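Local coordinates for ABC transporter, solute-binding protein (Staphylococcus aureus, PDB 6LKJ) that binds sugar phosphates in a cleft, as a solute-binding lipoprotein that probably delivers its ligand to an ABC transporter, at residues A[98-103]-A[212-217]. Sequence-based numbering, arbitrary orientation.
Sequences MPTVIV and MLNVDG. With BGP (6-O-phosphono-beta-D-galactopyranose), chain B.
The antiparallel pair formed by strands 93-105 and 213-221, two long strands of this periplasmic-binding-protein fold, lines the sugar-phosphate site. Met98 and Asn214 are a hydrogen-bonded pair: Met98 N reaches Asn214 O at 2.8 Å in the carbonyl plane, whereas Asn214 N approaches Met98 O at 2.9 Å from above the Met98 carbonyl plane, 47° out of it. Further along, Met212 O is gripped twice by Thr100, almost end-on by the backbone N and obliquely by OG1, at 2.9 Å. With chi1 at 59°, this hydroxyl lies between its own backbone N and carbonyl carbon, close enough to its own N-H for both to reach the one oxygen, and it also accepts a hydrogen bond from a water that Met212 N donates to. The non-hydrogen-bonded pair Pro99 and Leu213 packs side by side on the face turned from the sugar, CG of the proline 3.9 Å from CD1 of the leucine.

On the other face, Met98, Asn214 and Asp216 meet the ligand, to which Thr36, Gly58, Thr138, Thr139 and Thr170 supply further hydrogen bonds. Thr100 CG2 packs against the Asn214 amide, 3.4 Å from ND2, the two side chains crossing at about a right angle. Gln142 of helix 138-151 donates to Asn214 OD1 and so turns ND2 to the sugar, where it gives a nearly straight bond (171°) to O2. Met98 CG, anti to the backbone N, lies 3.3 Å from O2. Asp216 takes O2 on OD1 and O3 on OD2, the latter at 2.6 Å, and OD2 also binds Tyr9. The sugar O2 thus accepts from the amide and donates to the carboxylate, which bridges the adjacent O2 and O3, an arrangement that probably helps to recognise this pair of hydroxyls.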
ATOM      1  N   MET A  98       0.219   6.210  -1.447  1.00  9.62           N
ATOM      2  CA  MET A  98      -0.778   5.274  -1.963  1.00  8.48           C
ATOM      3  C   MET A  98      -2.090   5.437  -1.211  1.00 11.62           C
ATOM      4  O   MET A  98      -2.222   4.955  -0.072  1.00 10.62           O
ATOM      5  CB  MET A  98      -0.284   3.838  -1.860  1.00  9.67           C
ATOM      6  CG  MET A  98      -1.185   2.847  -2.567  1.00 10.85           C
ATOM      7  SD  MET A  98      -0.984   2.955  -4.352  1.00 11.25           S
ATOM      8  CE  MET A  98       0.634   2.209  -4.540  1.00  9.73           C
ATOM      9  N   PRO A  99      -3.084   6.094  -1.805  1.00  9.70           N
ATOM     10  CA  PRO A  99      -4.400   6.167  -1.161  1.00  9.90           C
ATOM     11  C   PRO A  99      -5.057   4.794  -1.124  1.00 10.82           C
ATOM     12  O   PRO A  99      -5.059   4.065  -2.117  1.00  9.45           O
ATOM     13  CB  PRO A  99      -5.185   7.142  -2.050  1.00  7.28           C
ATOM     14  CG  PRO A  99      -4.148   7.864  -2.859  1.00  7.48           C
ATOM     15  CD  PRO A  99      -3.029   6.888  -3.044  1.00 10.60           C
ATOM     16  N   THR A 100      -5.593   4.438   0.039  1.00 11.86           N
ATOM     17  CA  THR A 100      -6.497   3.301   0.121  1.00 11.03           C
ATOM     18  C   THR A 100      -7.867   3.726  -0.388  1.00 12.95           C
ATOM     19  O   THR A 100      -8.282   4.874  -0.216  1.00 14.61           O
ATOM     20  CB  THR A 100      -6.601   2.784   1.555  1.00 12.35           C
ATOM     21  OG1 THR A 100      -7.064   3.835   2.411  1.00 11.55           O
ATOM     22  CG2 THR A 100      -5.246   2.300   2.047  1.00 12.26           C
ATOM     23  N   VAL A 101      -8.564   2.799  -1.046  1.00  9.65           N
ATOM     24  CA  VAL A 101      -9.792   3.133  -1.756  1.00  8.65           C
ATOM     25  C   VAL A 101     -10.844   2.056  -1.538  1.00 12.00           C
ATOM     26  O   VAL A 101     -10.548   0.930  -1.129  1.00  9.66           O
ATOM     27  CB  VAL A 101      -9.559   3.315  -3.274  1.00  9.87           C
ATOM     28  CG1 VAL A 101      -8.611   4.479  -3.550  1.00  7.77           C
ATOM     29  CG2 VAL A 101      -9.029   2.025  -3.880  1.00  9.11           C
ATOM     30  N   ILE A 102     -12.090   2.429  -1.815  1.00  9.31           N
ATOM     31  CA  ILE A 102     -13.182   1.486  -2.012  1.00  9.90           C
ATOM     32  C   ILE A 102     -13.327   1.269  -3.510  1.00  9.83           C
ATOM     33  O   ILE A 102     -13.345   2.236  -4.283  1.00  8.90           O
ATOM     34  CB  ILE A 102     -14.496   2.012  -1.406  1.00 11.51           C
ATOM     35  CG1 ILE A 102     -14.382   2.148   0.112  1.00  9.80           C
ATOM     36  CG2 ILE A 102     -15.666   1.105  -1.782  1.00  9.77           C
ATOM     37  CD1 ILE A 102     -15.525   2.927   0.735  1.00 11.64           C
ATOM     38  N   VAL A 103     -13.411   0.011  -3.929  1.00  9.92           N
ATOM     39  CA  VAL A 103     -13.657  -0.337  -5.323  1.00 12.62           C
ATOM     40  C   VAL A 103     -15.072  -0.881  -5.435  1.00  9.26           C
ATOM     41  O   VAL A 103     -15.504  -1.689  -4.606  1.00 10.23           O
ATOM     42  CB  VAL A 103     -12.622  -1.347  -5.857  1.00 11.08           C
ATOM     43  CG1 VAL A 103     -11.260  -0.704  -5.898  1.00 12.69           C
ATOM     44  CG2 VAL A 103     -12.580  -2.600  -4.991  1.00 13.08           C
ATOM     45  N   MET A 212      -7.643   7.032   4.108  1.00 12.44           N
ATOM     46  CA  MET A 212      -6.307   6.801   4.639  1.00 14.85           C
ATOM     47  C   MET A 212      -5.279   6.866   3.515  1.00 15.95           C
ATOM     48  O   MET A 212      -5.457   6.251   2.460  1.00 16.24           O
ATOM     49  CB  MET A 212      -6.239   5.444   5.338  1.00 12.01           C
ATOM     50  CG  MET A 212      -4.842   5.056   5.796  1.00 16.56           C
ATOM     51  SD  MET A 212      -4.303   6.020   7.222  1.00 21.83           S
ATOM     52  CE  MET A 212      -5.612   5.627   8.378  1.00 14.90           C
ATOM     53  N   LEU A 213      -4.204   7.617   3.741  1.00 10.35           N
ATOM     54  CA  LEU A 213      -3.119   7.751   2.777  1.00 11.53           C
ATOM     55  C   LEU A 213      -1.916   6.962   3.274  1.00 16.06           C
ATOM     56  O   LEU A 213      -1.349   7.282   4.324  1.00 18.07           O
ATOM     57  CB  LEU A 213      -2.746   9.219   2.565  1.00 10.99           C
ATOM     58  CG  LEU A 213      -1.617   9.458   1.559  1.00 12.20           C
ATOM     59  CD1 LEU A 213      -2.022   8.984   0.172  1.00 10.17           C
ATOM     60  CD2 LEU A 213      -1.212  10.925   1.529  1.00 11.26           C
ATOM     61  N   ASN A 214      -1.532   5.933   2.520  1.00 13.19           N
ATOM     62  CA  ASN A 214      -0.360   5.140   2.860  1.00 11.39           C
ATOM     63  C   ASN A 214       0.903   5.852   2.398  1.00  9.81           C
ATOM     64  O   ASN A 214       0.984   6.311   1.254  1.00 13.14           O
ATOM     65  CB  ASN A 214      -0.431   3.758   2.210  1.00  9.36           C
ATOM     66  CG  ASN A 214      -1.604   2.938   2.694  1.00 12.51           C
ATOM     67  OD1 ASN A 214      -2.277   3.297   3.661  1.00 12.72           O
ATOM     68  ND2 ASN A 214      -1.851   1.818   2.024  1.00  9.62           N
ATOM     69  N   VAL A 215       1.887   5.940   3.284  1.00 10.50           N
ATOM     70  CA  VAL A 215       3.233   6.369   2.922  1.00 15.32           C
ATOM     71  C   VAL A 215       4.062   5.098   2.787  1.00 13.91           C
ATOM     72  O   VAL A 215       4.563   4.559   3.778  1.00 12.49           O
ATOM     73  CB  VAL A 215       3.827   7.336   3.949  1.00 15.89           C
ATOM     74  CG1 VAL A 215       5.194   7.823   3.483  1.00 11.48           C
ATOM     75  CG2 VAL A 215       2.891   8.513   4.173  1.00 11.52           C
ATOM     76  N   ASP A 216       4.190   4.604   1.558  1.00  9.09           N
ATOM     77  CA  ASP A 216       4.981   3.410   1.306  1.00 11.63           C
ATOM     78  C   ASP A 216       6.465   3.706   1.492  1.00 12.25           C
ATOM     79  O   ASP A 216       6.946   4.800   1.185  1.00 12.46           O
ATOM     80  CB  ASP A 216       4.721   2.890  -0.107  1.00 11.32           C
ATOM     81  CG  ASP A 216       3.281   2.459  -0.318  1.00 15.01           C
ATOM     82  OD1 ASP A 216       2.473   2.554   0.633  1.00 11.08           O
ATOM     83  OD2 ASP A 216       2.956   2.019  -1.442  1.00 15.25           O
ATOM     84  N   GLY A 217       7.199   2.711   1.999  1.00 11.35           N
ATOM     85  CA  GLY A 217       8.581   2.905   2.374  1.00 12.42           C
ATOM     86  C   GLY A 217       9.503   1.886   1.727  1.00 14.27           C
ATOM     87  O   GLY A 217       9.065   0.889   1.145  1.00 12.02           O
TER
HETATM   88  C1  BGP B 401      -1.144  -0.986  -0.226  1.00  7.17           C
HETATM   89  C2  BGP B 401       0.226  -0.379   0.023  1.00  8.04           C
HETATM   90  C3  BGP B 401       1.234  -0.940  -0.915  1.00 10.14           C
HETATM   91  C4  BGP B 401       1.278  -2.441  -0.844  1.00 12.63           C
HETATM   92  C5  BGP B 401      -0.108  -3.040  -1.086  1.00  8.74           C
HETATM   93  C6  BGP B 401      -0.062  -4.527  -0.958  1.00 11.31           C
HETATM   94  O1  BGP B 401      -2.029  -0.517   0.678  1.00  9.85           O
HETATM   95  O2  BGP B 401       0.153   1.057  -0.152  1.00  8.34           O
HETATM   96  O3  BGP B 401       2.540  -0.428  -0.582  1.00 11.30           O
HETATM   97  O4  BGP B 401       1.734  -2.810   0.467  1.00  9.42           O
HETATM   98  O5  BGP B 401      -1.091  -2.492  -0.137  1.00  9.37           O
HETATM   99  O6  BGP B 401       0.264  -4.875   0.339  1.00 10.61           O
HETATM  100  P   BGP B 401      -0.734  -5.896   1.161  1.00 10.61           P
HETATM  101  O1P BGP B 401      -2.060  -5.228   1.412  1.00  7.61           O
HETATM  102  O2P BGP B 401      -0.086  -6.244   2.482  1.00 12.76           O
HETATM  103  O3P BGP B 401      -0.941  -7.153   0.361  1.00  9.69           O
HETATM  104  O   HOH W   1      -9.577   4.860   3.203  1.00 17.58           O